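Esterase (Rhizomucor miehei, PDB 4WY5) probably hydrolyses carboxylic ester bonds as a carboxylesterase of the alpha/beta hydrolase fold. Local coordinates at residues P7-Y12 against G289-F294; P49-E53 against R104-V108; K66-P72 against V112-D118; I172-E176 against K236-L240; A243-E249 against Q274-A278. Residues are numbered along the deposited sequence.

Interaction 1 (P7-Y12 against G289-F294)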
# COMPACT_ATOMS: atom_id res chain seq x y z
N PRO A 7 -6.06 0.06 17.90
CA PRO A 7 -5.68 -1.35 18.00
C PRO A 7 -4.43 -1.74 17.17
O PRO A 7 -4.20 -1.18 16.08
CB PRO A 7 -6.92 -2.11 17.48
CG PRO A 7 -8.07 -1.15 17.62
CD PRO A 7 -7.47 0.23 17.48
N ILE A 8 -3.65 -2.68 17.69
CA ILE A 8 -2.58 -3.31 16.93
C ILE A 8 -2.88 -4.81 16.79
O ILE A 8 -3.62 -5.37 17.60
CB ILE A 8 -1.19 -3.11 17.61
CG1 ILE A 8 -1.17 -3.72 19.01
CG2 ILE A 8 -0.83 -1.63 17.67
CD1 ILE A 8 0.20 -3.67 19.70
N HIS A 9 -2.28 -5.46 15.79
CA HIS A 9 -2.48 -6.90 15.58
C HIS A 9 -1.98 -7.70 16.80
O HIS A 9 -0.92 -7.40 17.37
CB HIS A 9 -1.77 -7.35 14.30
CG HIS A 9 -2.16 -8.72 13.82
ND1 HIS A 9 -1.75 -9.87 14.46
CD2 HIS A 9 -2.91 -9.12 12.77
CE1 HIS A 9 -2.23 -10.92 13.82
NE2 HIS A 9 -2.94 -10.50 12.79
N PRO A 10 -2.76 -8.72 17.22
CA PRO A 10 -2.43 -9.56 18.37
C PRO A 10 -0.99 -10.09 18.37
O PRO A 10 -0.40 -10.19 19.45
CB PRO A 10 -3.43 -10.72 18.25
CG PRO A 10 -4.61 -10.11 17.58
CD PRO A 10 -4.09 -9.03 16.66
N VAL A 11 -0.43 -10.41 17.21
CA VAL A 11 0.96 -10.87 17.13
C VAL A 11 1.93 -9.81 17.65
O VAL A 11 2.90 -10.14 18.32
CB VAL A 11 1.33 -11.28 15.69
CG1 VAL A 11 2.85 -11.29 15.49
CG2 VAL A 11 0.76 -12.66 15.35
N TYR A 12 1.66 -8.53 17.36
CA TYR A 12 2.54 -7.44 17.79
C TYR A 12 2.34 -7.19 19.27
O TYR A 12 3.29 -6.86 20.00
CB TYR A 12 2.27 -6.15 17.00
CG TYR A 12 2.44 -6.34 15.51
CD1 TYR A 12 3.47 -7.13 15.00
CD2 TYR A 12 1.54 -5.79 14.62
CE1 TYR A 12 3.62 -7.34 13.64
CE2 TYR A 12 1.67 -5.99 13.25
CZ TYR A 12 2.71 -6.77 12.77
OH TYR A 12 2.83 -6.97 11.40
N GLY A 289 -2.68 -0.87 11.93
CA GLY A 289 -2.53 -1.99 12.85
C GLY A 289 -1.10 -2.42 13.16
O GLY A 289 -0.90 -3.38 13.91
N ALA A 290 -0.12 -1.74 12.56
CA ALA A 290 1.27 -2.19 12.67
C ALA A 290 2.11 -1.34 13.62
O ALA A 290 1.78 -0.19 13.91
CB ALA A 290 1.94 -2.24 11.29
N VAL A 291 3.22 -1.92 14.08
CA VAL A 291 4.14 -1.24 14.99
C VAL A 291 5.49 -1.16 14.28
O VAL A 291 5.70 -1.83 13.26
CB VAL A 291 4.27 -1.97 16.33
CG1 VAL A 291 2.93 -2.05 17.04
CG2 VAL A 291 4.80 -3.38 16.10
N HIS A 292 6.42 -0.39 14.84
CA HIS A 292 7.77 -0.27 14.28
C HIS A 292 8.50 -1.63 14.19
O HIS A 292 8.36 -2.48 15.07
CB HIS A 292 8.61 0.71 15.12
CG HIS A 292 9.95 1.01 14.54
ND1 HIS A 292 10.13 1.94 13.54
CD2 HIS A 292 11.17 0.49 14.80
CE1 HIS A 292 11.42 2.00 13.22
NE2 HIS A 292 12.07 1.13 13.98
N GLY A 293 9.25 -1.83 13.10
CA GLY A 293 10.08 -3.02 12.90
C GLY A 293 9.39 -4.28 12.38
O GLY A 293 10.04 -5.34 12.30
N PHE A 294 8.13 -4.18 11.94
CA PHE A 294 7.32 -5.39 11.75
C PHE A 294 7.82 -6.31 10.64
O PHE A 294 7.47 -7.48 10.62
CB PHE A 294 5.83 -5.03 11.50
CG PHE A 294 5.55 -4.34 10.18
CD1 PHE A 294 5.19 -5.08 9.04
CD2 PHE A 294 5.59 -2.95 10.08
CE1 PHE A 294 4.89 -4.43 7.81
CE2 PHE A 294 5.31 -2.29 8.88
CZ PHE A 294 4.96 -3.03 7.74
O HOH W 1 4.77 -8.41 10.42

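Interaction 2 (P49-E53 against R104-V108). With SO4 (sulfate ion), chain D.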
# COMPACT_ATOMS: atom_id res chain seq x y z
N PRO A 49 12.29 -20.14 1.80
CA PRO A 49 12.46 -20.69 0.44
C PRO A 49 13.92 -21.00 0.10
O PRO A 49 14.82 -20.29 0.55
CB PRO A 49 11.91 -19.57 -0.45
CG PRO A 49 12.15 -18.31 0.34
CD PRO A 49 11.99 -18.70 1.80
N GLU A 50 14.14 -22.02 -0.72
CA GLU A 50 15.51 -22.42 -1.03
C GLU A 50 16.19 -21.31 -1.84
O GLU A 50 15.55 -20.58 -2.58
CB GLU A 50 15.56 -23.78 -1.76
CG GLU A 50 14.95 -23.83 -3.17
CD GLU A 50 15.43 -25.04 -4.04
OE1 GLU A 50 16.54 -25.57 -3.83
OE2 GLU A 50 14.68 -25.44 -4.97
N VAL A 51 17.50 -21.16 -1.63
CA VAL A 51 18.26 -20.07 -2.25
C VAL A 51 19.72 -20.51 -2.48
O VAL A 51 20.19 -21.47 -1.86
CB VAL A 51 18.25 -18.79 -1.33
CG1 VAL A 51 19.05 -17.73 -1.94
CG2 VAL A 51 16.84 -18.22 -1.11
N ILE A 52 20.43 -19.82 -3.38
CA ILE A 52 21.87 -19.99 -3.54
C ILE A 52 22.62 -18.78 -2.96
O ILE A 52 22.54 -17.68 -3.50
CB ILE A 52 22.27 -20.17 -5.02
CG1 ILE A 52 21.56 -21.37 -5.62
CG2 ILE A 52 23.77 -20.37 -5.15
CD1 ILE A 52 21.47 -21.28 -7.08
N GLU A 53 23.35 -19.00 -1.88
CA GLU A 53 24.00 -17.93 -1.10
C GLU A 53 25.54 -18.00 -1.20
O GLU A 53 26.12 -19.08 -1.30
CB GLU A 53 23.55 -18.02 0.37
CG GLU A 53 24.34 -17.13 1.34
CD GLU A 53 23.86 -17.22 2.79
OE1 GLU A 53 24.73 -17.26 3.70
OE2 GLU A 53 22.63 -17.26 3.03
N ARG A 104 15.28 -13.36 1.88
CA ARG A 104 15.03 -14.54 1.06
C ARG A 104 13.68 -14.47 0.34
O ARG A 104 13.58 -14.89 -0.82
CB ARG A 104 15.17 -15.81 1.92
CG ARG A 104 16.65 -16.13 2.18
CD ARG A 104 16.95 -17.50 2.82
NE ARG A 104 18.38 -17.58 3.13
CZ ARG A 104 19.02 -18.68 3.55
NH1 ARG A 104 18.37 -19.82 3.71
NH2 ARG A 104 20.32 -18.62 3.80
N ASP A 105 12.66 -13.89 0.99
CA ASP A 105 11.35 -13.64 0.36
C ASP A 105 11.41 -12.68 -0.86
O ASP A 105 10.88 -12.97 -1.93
CB ASP A 105 10.34 -13.08 1.39
CG ASP A 105 9.77 -14.16 2.31
OD1 ASP A 105 10.06 -15.36 2.07
OD2 ASP A 105 9.01 -13.83 3.24
N LEU A 106 12.02 -11.51 -0.67
CA LEU A 106 12.17 -10.55 -1.77
C LEU A 106 12.96 -11.14 -2.96
O LEU A 106 12.61 -10.91 -4.12
CB LEU A 106 12.88 -9.29 -1.26
CG LEU A 106 12.06 -8.49 -0.23
CD1 LEU A 106 12.87 -7.37 0.41
CD2 LEU A 106 10.78 -7.94 -0.87
N THR A 107 14.01 -11.89 -2.65
CA THR A 107 14.89 -12.44 -3.68
C THR A 107 14.16 -13.40 -4.62
O THR A 107 14.20 -13.21 -5.84
CB THR A 107 16.12 -13.15 -3.04
OG1 THR A 107 16.93 -12.19 -2.35
CG2 THR A 107 16.96 -13.87 -4.10
N VAL A 108 13.47 -14.42 -4.09
CA VAL A 108 12.81 -15.38 -4.98
C VAL A 108 11.49 -14.85 -5.59
O VAL A 108 11.17 -15.21 -6.73
CB VAL A 108 12.55 -16.75 -4.27
CG1 VAL A 108 13.75 -17.12 -3.40
CG2 VAL A 108 11.28 -16.74 -3.43
S SO4 D . 21.84 -21.97 5.31
O1 SO4 D . 22.81 -22.89 5.91
O2 SO4 D . 22.22 -21.69 3.92
O3 SO4 D . 20.51 -22.59 5.31
O4 SO4 D . 21.83 -20.72 6.06
O HOH W 2 16.56 -21.45 2.96

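Interaction 3 (K66-P72 against V112-D118)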
# COMPACT_ATOMS: atom_id res chain seq x y z
N LYS A 66 32.60 -6.40 3.22
CA LYS A 66 32.08 -7.77 3.27
C LYS A 66 30.66 -7.79 2.71
O LYS A 66 29.81 -7.01 3.14
CB LYS A 66 32.12 -8.32 4.70
CG LYS A 66 31.94 -9.85 4.77
CD LYS A 66 31.86 -10.29 6.22
CE LYS A 66 32.80 -9.43 7.06
NZ LYS A 66 32.53 -9.52 8.53
N LEU A 67 30.42 -8.70 1.76
CA LEU A 67 29.13 -8.77 1.06
C LEU A 67 28.54 -10.18 1.10
O LEU A 67 29.26 -11.17 1.18
CB LEU A 67 29.28 -8.33 -0.40
CG LEU A 67 29.94 -6.99 -0.72
CD1 LEU A 67 30.00 -6.77 -2.21
CD2 LEU A 67 29.21 -5.85 -0.05
N THR A 68 27.21 -10.26 1.05
CA THR A 68 26.55 -11.54 0.86
C THR A 68 25.70 -11.44 -0.40
O THR A 68 24.94 -10.48 -0.57
CB THR A 68 25.70 -11.95 2.10
OG1 THR A 68 26.58 -12.17 3.21
CG2 THR A 68 24.92 -13.22 1.84
N ILE A 69 25.86 -12.40 -1.30
CA ILE A 69 25.17 -12.39 -2.58
C ILE A 69 24.15 -13.53 -2.63
O ILE A 69 24.50 -14.69 -2.47
CB ILE A 69 26.16 -12.51 -3.76
CG1 ILE A 69 27.05 -11.26 -3.84
CG2 ILE A 69 25.41 -12.64 -5.08
CD1 ILE A 69 28.46 -11.47 -3.42
N VAL A 70 22.90 -13.19 -2.89
CA VAL A 70 21.80 -14.13 -2.73
C VAL A 70 21.02 -14.19 -4.05
O VAL A 70 20.75 -13.14 -4.64
CB VAL A 70 20.88 -13.68 -1.56
CG1 VAL A 70 19.91 -14.74 -1.18
CG2 VAL A 70 21.70 -13.33 -0.32
N ARG A 71 20.68 -15.39 -4.52
CA ARG A 71 20.11 -15.60 -5.86
C ARG A 71 19.10 -16.77 -5.86
O ARG A 71 19.24 -17.70 -5.07
CB ARG A 71 21.26 -15.86 -6.88
CG ARG A 71 20.80 -16.08 -8.34
CD ARG A 71 21.88 -16.55 -9.33
NE ARG A 71 22.81 -15.48 -9.69
CZ ARG A 71 22.76 -14.77 -10.82
NH1 ARG A 71 21.83 -14.99 -11.73
NH2 ARG A 71 23.66 -13.82 -11.02
N PRO A 72 18.08 -16.75 -6.75
CA PRO A 72 17.17 -17.91 -6.72
C PRO A 72 17.76 -19.13 -7.45
O PRO A 72 18.61 -18.96 -8.33
CB PRO A 72 15.91 -17.39 -7.44
CG PRO A 72 16.12 -15.90 -7.63
CD PRO A 72 17.59 -15.69 -7.66
N VAL A 112 15.46 -11.74 -8.33
CA VAL A 112 16.61 -10.85 -8.47
C VAL A 112 17.88 -11.39 -7.79
O VAL A 112 17.84 -12.38 -7.07
CB VAL A 112 16.32 -9.47 -7.87
CG1 VAL A 112 15.12 -8.81 -8.59
CG2 VAL A 112 16.05 -9.59 -6.37
N VAL A 113 19.00 -10.70 -8.01
CA VAL A 113 20.20 -10.91 -7.21
C VAL A 113 20.28 -9.85 -6.09
O VAL A 113 20.38 -8.64 -6.37
CB VAL A 113 21.48 -10.82 -8.09
CG1 VAL A 113 22.72 -10.89 -7.22
CG2 VAL A 113 21.49 -11.94 -9.13
N THR A 114 20.25 -10.30 -4.84
CA THR A 114 20.30 -9.40 -3.69
C THR A 114 21.72 -9.32 -3.15
O THR A 114 22.30 -10.35 -2.79
CB THR A 114 19.36 -9.85 -2.54
OG1 THR A 114 18.00 -9.86 -2.98
CG2 THR A 114 19.49 -8.92 -1.32
N VAL A 115 22.26 -8.11 -3.08
CA VAL A 115 23.57 -7.90 -2.46
C VAL A 115 23.35 -7.33 -1.07
O VAL A 115 22.90 -6.19 -0.92
CB VAL A 115 24.47 -6.94 -3.30
CG1 VAL A 115 25.83 -6.75 -2.62
CG2 VAL A 115 24.62 -7.43 -4.76
N PHE A 116 23.64 -8.14 -0.06
CA PHE A 116 23.49 -7.74 1.33
C PHE A 116 24.80 -7.11 1.83
O PHE A 116 25.83 -7.79 1.90
CB PHE A 116 23.11 -8.95 2.19
CG PHE A 116 22.73 -8.60 3.62
CD1 PHE A 116 23.70 -8.52 4.61
CD2 PHE A 116 21.40 -8.40 3.97
CE1 PHE A 116 23.35 -8.20 5.94
CE2 PHE A 116 21.03 -8.08 5.29
CZ PHE A 116 22.02 -7.99 6.28
N VAL A 117 24.76 -5.83 2.18
CA VAL A 117 25.97 -5.11 2.61
C VAL A 117 26.13 -5.12 4.12
O VAL A 117 25.36 -4.48 4.85
CB VAL A 117 25.97 -3.65 2.13
CG1 VAL A 117 27.25 -2.96 2.59
CG2 VAL A 117 25.84 -3.60 0.61
N ASP A 118 27.14 -5.85 4.60
CA ASP A 118 27.41 -5.99 6.03
C ASP A 118 28.25 -4.79 6.50
O ASP A 118 29.47 -4.89 6.70
CB ASP A 118 28.11 -7.33 6.30
CG ASP A 118 28.24 -7.65 7.80
OD1 ASP A 118 27.61 -6.96 8.65
OD2 ASP A 118 28.97 -8.61 8.12

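Interaction 4 (I172-E176 against K236-L240)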
# COMPACT_ATOMS: atom_id res chain seq x y z
N ILE A 172 21.33 10.53 -1.86
CA ILE A 172 21.74 11.93 -1.97
C ILE A 172 23.25 12.02 -2.16
O ILE A 172 23.74 12.75 -3.04
CB ILE A 172 21.33 12.74 -0.72
CG1 ILE A 172 19.80 12.76 -0.57
CG2 ILE A 172 21.90 14.17 -0.78
CD1 ILE A 172 19.30 13.42 0.73
N TYR A 173 23.99 11.25 -1.36
CA TYR A 173 25.45 11.17 -1.46
C TYR A 173 25.92 10.82 -2.88
O TYR A 173 26.80 11.50 -3.43
CB TYR A 173 25.97 10.14 -0.46
CG TYR A 173 27.46 10.01 -0.36
CD1 TYR A 173 28.16 9.10 -1.14
CD2 TYR A 173 28.19 10.78 0.55
CE1 TYR A 173 29.53 8.96 -1.04
CE2 TYR A 173 29.57 10.65 0.66
CZ TYR A 173 30.22 9.73 -0.14
OH TYR A 173 31.58 9.58 -0.05
N ALA A 174 25.31 9.81 -3.50
CA ALA A 174 25.72 9.36 -4.83
C ALA A 174 25.51 10.46 -5.87
O ALA A 174 26.28 10.59 -6.83
CB ALA A 174 24.96 8.10 -5.24
N LYS A 175 24.44 11.23 -5.69
CA LYS A 175 24.15 12.35 -6.58
C LYS A 175 25.20 13.47 -6.47
O LYS A 175 25.55 14.09 -7.48
CB LYS A 175 22.76 12.92 -6.29
CG LYS A 175 22.35 14.06 -7.21
CD LYS A 175 21.05 14.70 -6.74
CE LYS A 175 21.30 15.61 -5.55
NZ LYS A 175 20.17 16.55 -5.30
N GLU A 176 25.68 13.71 -5.25
CA GLU A 176 26.65 14.78 -5.00
C GLU A 176 28.05 14.41 -5.52
O GLU A 176 28.92 15.28 -5.66
CB GLU A 176 26.72 15.11 -3.49
CG GLU A 176 25.41 15.64 -2.91
CD GLU A 176 25.52 16.09 -1.46
OE1 GLU A 176 26.41 15.61 -0.73
OE2 GLU A 176 24.68 16.92 -1.05
N LYS A 236 22.35 17.06 6.71
CA LYS A 236 21.15 16.36 6.22
C LYS A 236 21.39 14.86 5.98
O LYS A 236 20.45 14.06 6.07
CB LYS A 236 20.59 16.98 4.93
CG LYS A 236 21.30 16.66 3.63
CD LYS A 236 22.51 17.54 3.42
CE LYS A 236 23.34 17.07 2.24
NZ LYS A 236 24.58 17.87 2.14
N LEU A 237 22.63 14.47 5.70
CA LEU A 237 22.93 13.06 5.49
C LEU A 237 22.83 12.30 6.82
O LEU A 237 22.60 11.09 6.84
CB LEU A 237 24.32 12.88 4.89
CG LEU A 237 24.57 13.47 3.50
CD1 LEU A 237 26.04 13.28 3.08
CD2 LEU A 237 23.63 12.88 2.45
N ALA A 238 22.95 13.03 7.92
CA ALA A 238 22.74 12.44 9.25
C ALA A 238 21.27 12.49 9.63
O ALA A 238 20.68 11.48 10.04
CB ALA A 238 23.57 13.17 10.30
N THR A 239 20.68 13.67 9.48
CA THR A 239 19.27 13.85 9.81
C THR A 239 18.54 14.42 8.59
O THR A 239 18.50 15.64 8.37
CB THR A 239 19.10 14.79 11.05
OG1 THR A 239 19.78 16.03 10.83
CG2 THR A 239 19.64 14.12 12.32
N LEU A 240 17.98 13.49 7.81
CA LEU A 240 17.27 13.73 6.55
C LEU A 240 16.26 14.90 6.58
O LEU A 240 16.02 15.55 5.57
CB LEU A 240 16.53 12.45 6.13
CG LEU A 240 17.13 11.31 5.28
CD1 LEU A 240 18.32 11.75 4.45
CD2 LEU A 240 17.46 10.07 6.09

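Interaction 5 (A243-E249 against Q274-A278)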
# COMPACT_ATOMS: atom_id res chain seq x y z
N ALA A 243 17.05 18.30 4.86
CA ALA A 243 17.28 18.41 3.42
C ALA A 243 16.50 19.56 2.79
O ALA A 243 15.33 19.78 3.10
CB ALA A 243 16.94 17.10 2.73
N THR A 244 17.16 20.30 1.91
CA THR A 244 16.53 21.39 1.17
C THR A 244 15.81 20.85 -0.06
O THR A 244 16.00 19.70 -0.45
CB THR A 244 17.53 22.42 0.65
OG1 THR A 244 18.37 21.81 -0.34
CG2 THR A 244 18.38 22.99 1.79
N LYS A 245 14.98 21.70 -0.66
CA LYS A 245 14.35 21.39 -1.94
C LYS A 245 15.42 21.11 -3.01
O LYS A 245 15.24 20.23 -3.87
CB LYS A 245 13.43 22.55 -2.34
CG LYS A 245 12.45 22.25 -3.45
CD LYS A 245 11.37 23.34 -3.52
CE LYS A 245 10.83 23.52 -4.92
NZ LYS A 245 11.95 23.77 -5.87
N ALA A 246 16.53 21.84 -2.94
CA ALA A 246 17.66 21.66 -3.86
C ALA A 246 18.40 20.34 -3.63
O ALA A 246 18.79 19.66 -4.59
CB ALA A 246 18.65 22.83 -3.73
N ASP A 247 18.57 19.98 -2.36
CA ASP A 247 19.18 18.71 -2.01
C ASP A 247 18.42 17.52 -2.61
O ASP A 247 19.04 16.53 -3.00
CB ASP A 247 19.26 18.55 -0.48
CG ASP A 247 20.34 19.43 0.16
OD1 ASP A 247 21.39 19.65 -0.50
OD2 ASP A 247 20.15 19.89 1.32
N LEU A 248 17.10 17.63 -2.70
CA LEU A 248 16.24 16.50 -3.04
C LEU A 248 15.86 16.40 -4.52
O LEU A 248 15.44 15.34 -4.99
CB LEU A 248 14.96 16.57 -2.21
CG LEU A 248 15.16 16.45 -0.70
CD1 LEU A 248 13.84 16.49 0.03
CD2 LEU A 248 15.92 15.17 -0.36
N GLU A 249 16.05 17.49 -5.26
CA GLU A 249 15.72 17.55 -6.69
C GLU A 249 16.52 16.51 -7.50
O GLU A 249 17.71 16.32 -7.27
CB GLU A 249 15.98 18.96 -7.23
CG GLU A 249 14.84 19.56 -8.06
CD GLU A 249 14.99 19.25 -9.55
OE1 GLU A 249 16.12 18.92 -9.99
OE2 GLU A 249 13.98 19.35 -10.29
N GLN A 274 8.27 16.16 1.55
CA GLN A 274 9.47 16.89 1.11
C GLN A 274 9.94 16.42 -0.27
O GLN A 274 10.31 17.22 -1.14
CB GLN A 274 10.63 16.69 2.12
CG GLN A 274 10.37 17.17 3.56
CD GLN A 274 11.58 16.95 4.48
OE1 GLN A 274 11.49 16.23 5.49
NE2 GLN A 274 12.71 17.56 4.14
N LEU A 275 9.93 15.10 -0.47
CA LEU A 275 10.33 14.56 -1.76
C LEU A 275 9.36 15.00 -2.86
O LEU A 275 9.79 15.43 -3.93
CB LEU A 275 10.41 13.03 -1.69
CG LEU A 275 11.53 12.39 -0.86
CD1 LEU A 275 11.16 10.97 -0.52
CD2 LEU A 275 12.89 12.40 -1.59
N ALA A 276 8.06 14.99 -2.58
CA ALA A 276 7.09 15.40 -3.60
C ALA A 276 7.19 16.89 -3.96
O ALA A 276 7.04 17.28 -5.12
CB ALA A 276 5.67 15.05 -3.15
N GLU A 277 7.47 17.73 -2.97
CA GLU A 277 7.66 19.16 -3.21
C GLU A 277 8.84 19.43 -4.15
O GLU A 277 8.83 20.40 -4.91
CB GLU A 277 7.85 19.88 -1.87
CG GLU A 277 8.28 21.34 -1.98
CD GLU A 277 8.73 21.93 -0.65
OE1 GLU A 277 9.46 22.95 -0.65
OE2 GLU A 277 8.38 21.36 0.41
N ALA A 278 9.84 18.56 -4.11
CA ALA A 278 11.03 18.73 -4.93
C ALA A 278 10.85 18.08 -6.30
O ALA A 278 11.79 18.05 -7.09
CB ALA A 278 12.25 18.15 -4.23
O HOH W 3 12.80 19.75 2.22

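Interaction 1 (P7-Y12 against G289-F294)
In this alpha/beta hydrolase fold the N-terminal segment P7-Y12 packs against the loop that carries H292, the probable histidine of a Ser-His-Asp triad, whose ND1 bonds to D262 and NE2 to S161. One backbone bond joins the segments, H9 N to G289 O (3.1 Å). The H9 side chain, chi1 t, turns its end away from the loop and caps helix 10-19, its ND1 accepting from V11 N at 3.1 Å. Y12, chi1 m, points toward the loop: its CG lies 3.8 Å from V291 CG2, its CE2 4.2 Å from A290 CB, and G289 O meets the ring edge. I8, chi1 p, adds CG2 to V291 CG1 at 3.8 Å. G289 has a phi of 87°, where a CB would jam against the preceding carbonyl. V291-F294 form a type II turn with G293 at positive phi. Y12 OH bonds to T301 OG1 and, at 2.6 Å, to a water that donates to F294 O at 2.9 Å.

Interaction 2 (P49-E53 against R104-V108)
R104 lays its extended side chain beside V51, its CG 3.9 Å from V51 CG2, and carries its guanidinium on to the start of strand 52-60. There NH2 forms a salt bridge with E53 OE2 at 2.8 Å, at the guanidinium edge, near its plane; E53 OE1 pairs with K96, so the carboxylate serves two cations. A water bridges R104 NH1, by a weak 2.5 Å bond, to P49 O at 3.2 Å. A sulfate ion, probably from the crystallisation liquor, has O4 a weak 3.4 Å from R104 NH2. One helical turn further on, V108 takes up the apolar part: its CG1 is 4.0 Å from V51 CG2 and its CG2 4.2 Å from P49 CB. The P49 ring rests over the helix backbone, CG to R104 O at 3.9 Å. This surface contact sets helix 100-110 against the chain entering strand 52-60, one of the sheet's two outermost strands: a helix packed on one face of the central sheet, near its antiparallel edge, as in the alpha/beta hydrolase fold.

Interaction 3 (K66-P72 against V112-D118)
This is a buried antiparallel pairing inside the central mixed sheet, where strand 63-71 runs between strands 52-60 and 113-117. The axes of strand segments 66-71 and 113-117 approach to 4.7 Å, their N-to-C directions 158° apart. T68 with F116 and V70 with T114 are hydrogen-bonded pairs: T68 N to F116 O is 3.0 Å, F116 N to T68 O 2.7 Å, V70 N to T114 O and T114 N to V70 O both 2.9 Å. L67 with V117 and I69 with V115 are the non-hydrogen-bonded pairs, and D118 N to K66 O (3.3 Å) adds another bond. L67, I69, V115 and V117 share one face, with L67 CD2 4.1 Å from V117 CG2 and I69 CG2 3.9 Å from V113 CG1; helix 129-143 covers it through W140, V141 and A137. T68, V70, T114 and F116 share the other; helix 100-110 covers it through T107 and V103, T107 OG1 bonding to T114 OG1, while T68 OG1 bonds to D55 of strand 52-60. R71 lays a guanidinium face on V113, NH2 to CG2 3.4 Å, while bonding to Q78 O and N149 O. At the exposed end K66 NZ and D118 OD2 form a long salt bridge, 3.7 Å. Beyond 113-117 the strands run parallel, so this pairing joins the antiparallel edge to the parallel core of an alpha/beta hydrolase sheet.

Interaction 4 (I172-E176 against K236-L240)
Apolar contacts make up most of this meeting between the C-terminal part of helix 162-176 and the loop K236-L240. L237 points toward the helix and packs on I172 and Y173: CD2 lies 3.9 Å from I172 CG2, and CD1 lies 4.2 Å from Y173 CD2, at the ring edge, near its plane. I172, chi1 m and chi2 t, extends toward the loop and touches its far end too, with CD1 4.2 Å from L240 CD1. The lysine adds carbon as well as charge, since K236 CE lies 4.4 Å from I172 CG2.

In the alpha/beta hydrolase fold, helix 162-176 follows strand 155-160 across the probable nucleophile elbow at S161; the contact lies at the opposite end of this helix. Y271 of helix 265-277 touches both I172 and L240, and L240 also touches T165 and A168 of helix 162-176, placing the loop against those two helices. Separately, Y173 meets Y135 of helix 129-143 edge-to-face.

The polar part is a single salt bridge toward the solvent side, where E176 is exposed. K236 NZ lies 3.3 Å from E176 OE2, with a weak hydrogen bond between them. E176 and I172 are one helical turn apart, E176 N bonding to I172 O at 3.1 Å, which places both side chains on the same side of the helix, facing K236 and L237.

Interaction 5 (A243-E249 against Q274-A278)
A capping box opens the short helix 245-248, which packs on the C-terminal end of helix 265-277 in the alpha/beta hydrolase fold. T244 is the N-cap: its OG1 accepts from D247 N at 2.7 Å, and T244 N donates back to D247 OD2 at 3.1 Å. These bonds fix the start of the helix and take no direct part in the contact. L248, one turn later, points toward the partner helix. Its CB is 3.7 Å from A278 CB, its CD1 3.8 Å from Q274 CB, and its CD2 4.3 Å from L275 CD2. A278, with 82 Å² covered, also lies against the backbone of the short helix, its CB 3.7 Å from K245 O. No direct hydrogen bond crosses between the segments; a water does the bridging, donating to A243 O at 2.7 Å and accepting from Q274 NE2 at 2.9 Å. At the exposed side K245 CD passes 3.5 Å from E277 OE1. Nearby, E249 CG lies 3.5 Å from A278 O. The short helix precedes strand 254-259, and helix 265-277 leads into strand 282-287, the outermost strand at that edge; K175 of helix 162-176 bonds to D247 O and E249 O.

How the interactions relate
Interaction 3 is the buried one, a backbone-bonded strand pair, whereas interaction 2 is a surface contact built from side chains around one salt bridge. The two hold neighbouring elements and touch: I52 N bonds to R71 O, and T107 meets T114. Interactions 4 and 5, both partly buried, share another region with centres about 11 Å apart; K175 from the helix of interaction 4 reaches the carbonyls of D247 and E249 in interaction 5. Leucine packing dominates both, but a salt bridge edges interaction 4 and a water bridges interaction 5. Interaction 1 touches none of the others, combines backbone, aromatic and water contacts, and alone includes a probable triad residue.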